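Local atomic coordinates of fatty acid amide hydrolase (Candida albicans, PDB entry 6KVR), a protein that probably hydrolyses monocarboxylic acid amides, including those of fatty acids, to the carboxylate and ammonium, as an enzyme of the amidase family. Residues Val353-Pro358 with Glu527-Tyr531; Asn470-His474 with Gln535-Val541. Residues are numbered along the deposited sequence.

Contact 1. Residues Val353-Pro358 with Glu527-Tyr531; sequences VRVSPP and ENENY
In the amidase fold, an extended approach to helix 357-372 is fastened here to residues 527-531, a segment that begins within helix 522-529. Residues Val353-Ser356 run as irregular extended chain, Ser356 occupies the N-cap position without a capping bond, its OG going instead to Asn470 OD1, and Pro357 and Pro358 start the helix, where proline is welcome because the first turn needs no amide donors. The two segments approach at Val353-Glu527 (CA atoms 7.8 Å apart) and at Ser356-Tyr531 (6.9 Å). Glu527 presents its CB to Val353 CG1 at 4.1 Å, while its carboxylate turns away to the backbone amides of Tyr479 and Asn480 and to Asn469. Asn528, with chi1 m, is the polar centre, since its carboxamide can donate and accept at once: ND2 donates to Arg354 O (3.0 Å), and OD1 accepts from Arg354 NE (2.9 Å) and NH2 (3.1 Å), lying at the edge of the guanidinium. After Asn530, Tyr531, with chi1 t, turns one ring face to Ser356 CB and Pro357 CD, which make CH-pi contacts 4.2 and 4.1 Å from the ring centroid. Tyr531 OH, hydrogen-bonded to Asp508 O, also reaches Pro358 CD at 3.4 Å.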
loop_
_atom_site.group_PDB
_atom_site.type_symbol
_atom_site.label_atom_id
_atom_site.label_comp_id
_atom_site.label_asym_id
_atom_site.label_seq_id
_atom_site.Cartn_x
_atom_site.Cartn_y
_atom_site.Cartn_z
ATOM N N VAL A 353 -28.439 9.651 -1.849
ATOM C CA VAL A 353 -28.946 10.853 -2.494
ATOM C C VAL A 353 -29.439 10.484 -3.891
ATOM O O VAL A 353 -28.649 10.073 -4.752
ATOM C CB VAL A 353 -27.886 11.970 -2.560
ATOM C CG1 VAL A 353 -28.462 13.220 -3.231
ATOM C CG2 VAL A 353 -27.360 12.319 -1.151
ATOM N N ARG A 354 -30.738 10.669 -4.115
ATOM C CA ARG A 354 -31.351 10.457 -5.417
ATOM C C ARG A 354 -30.723 11.373 -6.463
ATOM O O ARG A 354 -30.387 12.527 -6.180
ATOM C CB ARG A 354 -32.860 10.710 -5.295
ATOM C CG ARG A 354 -33.646 10.727 -6.600
ATOM C CD ARG A 354 -35.101 11.125 -6.366
ATOM N NE ARG A 354 -35.233 12.467 -5.806
ATOM C CZ ARG A 354 -36.376 13.143 -5.750
ATOM N NH1 ARG A 354 -37.501 12.638 -6.238
ATOM N NH2 ARG A 354 -36.392 14.354 -5.194
ATOM N N VAL A 355 -30.549 10.850 -7.684
ATOM C CA VAL A 355 -29.949 11.629 -8.759
ATOM C C VAL A 355 -31.050 12.412 -9.463
ATOM O O VAL A 355 -32.234 12.074 -9.378
ATOM C CB VAL A 355 -29.148 10.758 -9.764
ATOM C CG1 VAL A 355 -28.044 9.990 -9.053
ATOM C CG2 VAL A 355 -30.058 9.792 -10.532
ATOM N N SER A 356 -30.644 13.486 -10.146
ATOM C CA SER A 356 -31.553 14.389 -10.831
ATOM C C SER A 356 -31.900 13.850 -12.218
ATOM O O SER A 356 -31.242 12.937 -12.720
ATOM C CB SER A 356 -30.918 15.775 -10.915
ATOM O OG SER A 356 -29.985 15.827 -11.979
ATOM N N PRO A 357 -32.927 14.409 -12.866
ATOM C CA PRO A 357 -33.452 13.820 -14.113
ATOM C C PRO A 357 -32.408 13.624 -15.202
ATOM O O PRO A 357 -32.414 12.566 -15.849
ATOM C CB PRO A 357 -34.533 14.822 -14.541
ATOM C CG PRO A 357 -35.096 15.271 -13.217
ATOM C CD PRO A 357 -33.886 15.383 -12.298
ATOM N N PRO A 358 -31.512 14.589 -15.476
ATOM C CA PRO A 358 -30.532 14.330 -16.552
ATOM C C PRO A 358 -29.637 13.132 -16.277
ATOM O O PRO A 358 -29.349 12.369 -17.207
ATOM C CB PRO A 358 -29.736 15.637 -16.642
ATOM C CG PRO A 358 -29.947 16.307 -15.344
ATOM C CD PRO A 358 -31.342 15.944 -14.920
ATOM N N GLU A 527 -29.503 18.895 -1.657
ATOM C CA GLU A 527 -29.034 18.674 -3.023
ATOM C C GLU A 527 -30.190 18.661 -4.025
ATOM O O GLU A 527 -30.119 19.321 -5.067
ATOM C CB GLU A 527 -28.249 17.362 -3.094
ATOM C CG GLU A 527 -26.848 17.440 -2.502
ATOM C CD GLU A 527 -25.818 18.083 -3.452
ATOM O OE1 GLU A 527 -26.127 18.313 -4.652
ATOM O OE2 GLU A 527 -24.684 18.348 -2.993
ATOM N N ASN A 528 -31.253 17.890 -3.745
ATOM C CA ASN A 528 -32.320 17.723 -4.734
ATOM C C ASN A 528 -33.118 19.009 -4.939
ATOM O O ASN A 528 -33.588 19.271 -6.054
ATOM C CB ASN A 528 -33.280 16.606 -4.326
ATOM C CG ASN A 528 -32.760 15.202 -4.651
ATOM O OD1 ASN A 528 -33.442 14.216 -4.380
ATOM N ND2 ASN A 528 -31.548 15.105 -5.203
ATOM N N GLU A 529 -33.297 19.820 -3.893
ATOM C CA GLU A 529 -34.099 21.028 -4.079
ATOM C C GLU A 529 -33.350 22.107 -4.853
ATOM O O GLU A 529 -33.970 23.086 -5.268
ATOM C CB GLU A 529 -34.596 21.544 -2.722
ATOM C CG GLU A 529 -35.825 20.754 -2.224
ATOM C CD GLU A 529 -36.378 21.207 -0.868
ATOM O OE1 GLU A 529 -35.725 22.006 -0.142
ATOM O OE2 GLU A 529 -37.490 20.735 -0.522
ATOM N N ASN A 530 -32.053 21.926 -5.109
ATOM C CA ASN A 530 -31.321 22.835 -5.984
ATOM C C ASN A 530 -31.541 22.550 -7.465
ATOM O O ASN A 530 -31.192 23.392 -8.297
ATOM C CB ASN A 530 -29.823 22.759 -5.697
ATOM C CG ASN A 530 -29.434 23.558 -4.487
ATOM O OD1 ASN A 530 -30.186 24.416 -4.051
ATOM N ND2 ASN A 530 -28.282 23.261 -3.916
ATOM N N TYR A 531 -32.073 21.386 -7.835
ATOM C CA TYR A 531 -32.196 21.108 -9.258
ATOM C C TYR A 531 -33.327 21.940 -9.856
ATOM O O TYR A 531 -34.448 21.943 -9.347
ATOM C CB TYR A 531 -32.430 19.620 -9.540
ATOM C CG TYR A 531 -32.523 19.406 -11.040
ATOM C CD1 TYR A 531 -31.380 19.472 -11.836
ATOM C CD2 TYR A 531 -33.759 19.254 -11.678
ATOM C CE1 TYR A 531 -31.454 19.348 -13.218
ATOM C CE2 TYR A 531 -33.841 19.128 -13.065
ATOM C CZ TYR A 531 -32.686 19.177 -13.822
ATOM O OH TYR A 531 -32.740 19.040 -15.178
#

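Contact 2. Residues Asn470-His474 with Gln535-Val541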
loop_
_atom_site.group_PDB
_atom_site.type_symbol
_atom_site.label_atom_id
_atom_site.label_comp_id
_atom_site.label_asym_id
_atom_site.label_seq_id
_atom_site.Cartn_x
_atom_site.Cartn_y
_atom_site.Cartn_z
ATOM N N ASN A 470 -26.221 15.117 -9.829
ATOM C CA ASN A 470 -26.677 16.139 -10.755
ATOM C C ASN A 470 -25.587 16.291 -11.807
ATOM O O ASN A 470 -24.517 15.680 -11.708
ATOM C CB ASN A 470 -26.976 17.451 -10.012
ATOM C CG ASN A 470 -27.708 18.469 -10.876
ATOM O OD1 ASN A 470 -28.356 18.123 -11.865
ATOM N ND2 ASN A 470 -27.588 19.734 -10.513
ATOM N N VAL A 471 -25.870 17.096 -12.823
ATOM C CA VAL A 471 -24.826 17.593 -13.714
ATOM C C VAL A 471 -24.064 18.641 -12.914
ATOM O O VAL A 471 -24.325 18.807 -11.719
ATOM C CB VAL A 471 -25.417 18.182 -15.010
ATOM C CG1 VAL A 471 -26.008 17.074 -15.865
ATOM C CG2 VAL A 471 -26.488 19.169 -14.673
ATOM N N ALA A 472 -23.150 19.368 -13.564
ATOM C CA ALA A 472 -22.326 20.365 -12.887
ATOM C C ALA A 472 -23.172 21.258 -11.981
ATOM O O ALA A 472 -24.237 21.732 -12.397
ATOM C CB ALA A 472 -21.576 21.231 -13.904
ATOM N N PRO A 473 -22.739 21.513 -10.761
ATOM C CA PRO A 473 -23.528 22.331 -9.837
ATOM C C PRO A 473 -23.296 23.823 -10.070
ATOM O O PRO A 473 -22.382 24.247 -10.773
ATOM C CB PRO A 473 -22.996 21.902 -8.470
ATOM C CG PRO A 473 -21.548 21.688 -8.740
ATOM C CD PRO A 473 -21.480 21.057 -10.146
ATOM N N HIS A 474 -24.155 24.627 -9.465
ATOM C CA HIS A 474 -23.861 26.050 -9.398
ATOM C C HIS A 474 -22.661 26.275 -8.482
ATOM O O HIS A 474 -22.416 25.501 -7.555
ATOM C CB HIS A 474 -25.072 26.824 -8.886
ATOM C CG HIS A 474 -26.236 26.804 -9.823
ATOM N ND1 HIS A 474 -27.521 27.102 -9.423
ATOM C CD2 HIS A 474 -26.307 26.536 -11.149
ATOM C CE1 HIS A 474 -28.334 27.011 -10.460
ATOM N NE2 HIS A 474 -27.623 26.666 -11.520
ATOM N N GLN A 535 -31.951 26.166 -15.181
ATOM C CA GLN A 535 -30.717 26.741 -14.650
ATOM C C GLN A 535 -29.504 25.821 -14.826
ATOM O O GLN A 535 -28.440 26.081 -14.247
ATOM C CB GLN A 535 -30.913 27.082 -13.168
ATOM C CG GLN A 535 -31.764 28.323 -12.898
ATOM C CD GLN A 535 -31.133 29.604 -13.428
ATOM O OE1 GLN A 535 -31.525 30.126 -14.481
ATOM N NE2 GLN A 535 -30.157 30.128 -12.689
ATOM N N PHE A 536 -29.636 24.748 -15.603
ATOM C CA PHE A 536 -28.529 23.826 -15.824
ATOM C C PHE A 536 -28.440 23.430 -17.296
ATOM O O PHE A 536 -28.025 22.312 -17.612
ATOM C CB PHE A 536 -28.664 22.560 -14.954
ATOM C CG PHE A 536 -28.476 22.796 -13.473
ATOM C CD1 PHE A 536 -27.205 22.800 -12.910
ATOM C CD2 PHE A 536 -29.572 22.986 -12.640
ATOM C CE1 PHE A 536 -27.025 23.012 -11.549
ATOM C CE2 PHE A 536 -29.403 23.202 -11.273
ATOM C CZ PHE A 536 -28.128 23.210 -10.724
ATOM N N VAL A 537 -28.798 24.350 -18.202
ATOM C CA VAL A 537 -29.078 23.998 -19.596
ATOM C C VAL A 537 -27.854 23.412 -20.289
ATOM O O VAL A 537 -26.781 24.030 -20.325
ATOM C CB VAL A 537 -29.564 25.234 -20.370
ATOM C CG1 VAL A 537 -29.843 24.852 -21.818
ATOM C CG2 VAL A 537 -30.792 25.878 -19.700
ATOM N N GLY A 538 -28.032 22.240 -20.907
ATOM C CA GLY A 538 -27.046 21.729 -21.831
ATOM C C GLY A 538 -25.776 21.208 -21.199
ATOM O O GLY A 538 -24.808 20.940 -21.927
ATOM N N ALA A 539 -25.755 21.045 -19.871
ATOM C CA ALA A 539 -24.571 20.544 -19.175
ATOM C C ALA A 539 -24.300 19.091 -19.548
ATOM O O ALA A 539 -25.222 18.273 -19.574
ATOM C CB ALA A 539 -24.755 20.646 -17.665
ATOM N N PRO A 540 -23.046 18.727 -19.795
ATOM C CA PRO A 540 -22.740 17.333 -20.137
ATOM C C PRO A 540 -23.001 16.391 -18.969
ATOM O O PRO A 540 -22.936 16.778 -17.798
ATOM C CB PRO A 540 -21.250 17.372 -20.496
ATOM C CG PRO A 540 -20.718 18.593 -19.854
ATOM C CD PRO A 540 -21.849 19.587 -19.786
ATOM N N VAL A 541 -23.333 15.143 -19.306
ATOM C CA VAL A 541 -23.476 14.071 -18.325
ATOM C C VAL A 541 -22.311 13.110 -18.495
ATOM O O VAL A 541 -22.158 12.490 -19.556
ATOM C CB VAL A 541 -24.795 13.302 -18.460
ATOM C CG1 VAL A 541 -24.787 12.173 -17.444
ATOM C CG2 VAL A 541 -25.982 14.199 -18.223
HETATM O O HOH W 1 -22.161 18.971 -16.399
#
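Phe536 has more surface buried here than any other residue of the two segments, and the loop 470-474 wraps round its ring. The carboxamide of Asn470 lies over one face, with ND2 3.5 Å from Phe536 CE1, while its OD1 is held by Ser356. Over the opposite face lies the imidazole of His474, an offset stack with planes only 6° from parallel and centroids 4.3 Å apart. At the ring edge Ala472 O comes within 3.2 Å of Phe536 CE1, a favourable place for a carbonyl oxygen beside the slightly positive ring hydrogens. A flat aromatic ring suits a slot with two such lids.

Val471 is the second anchor. Its branched, compact side chain packs against the first and last residues of the type II turn Phe536-Ala539, with Val471 CG2 4.0 Å from Phe536 CB and Val471 CB 3.7 Å from Ala539 CB, and, past the turn, against the strand, where Val471 CG1 meets Val541 CG2 at 3.7 Å. In that turn Gly538 takes a positive phi, which favours glycine.

His474 adds direction to the stack. Its NE2 donates to Gln535 O at 2.9 Å, almost linearly, so the ring is fixed both in its plane and by its face. Near Val471 one water accepts from Ala472 N (3.0 Å) and donates to Pro540 O (2.7 Å), joining two backbones that do not bond directly.

The whole is a loop-on-loop packing beside the central mixed sheet of the amidase fold: the chain leaving strand 462-466 is laid against the turn that leads into its antiparallel neighbour, strand 540-546.

Overall arrangement
From the N terminus the chain first passes through 353-358, at the start of helix 357-372, and then 470-474, in the loop after strand 462-466. Contact 1 closes at 527-531, on helix 522-529 and the chain just after it, and contact 2 at 535-541, entering strand 540-546. The segments alternate, so the two loops cross: 470-474 lies within the long loop of contact 1, whose closing segment lies within the shorter loop of contact 2. The contacts also meet directly, Ser356 OG and Asn470 OD1 being 2.8 Å apart, probably a hydrogen bond. Together they tie helices 357-372 and 522-529 to the sheet around strands 462-466 and 540-546.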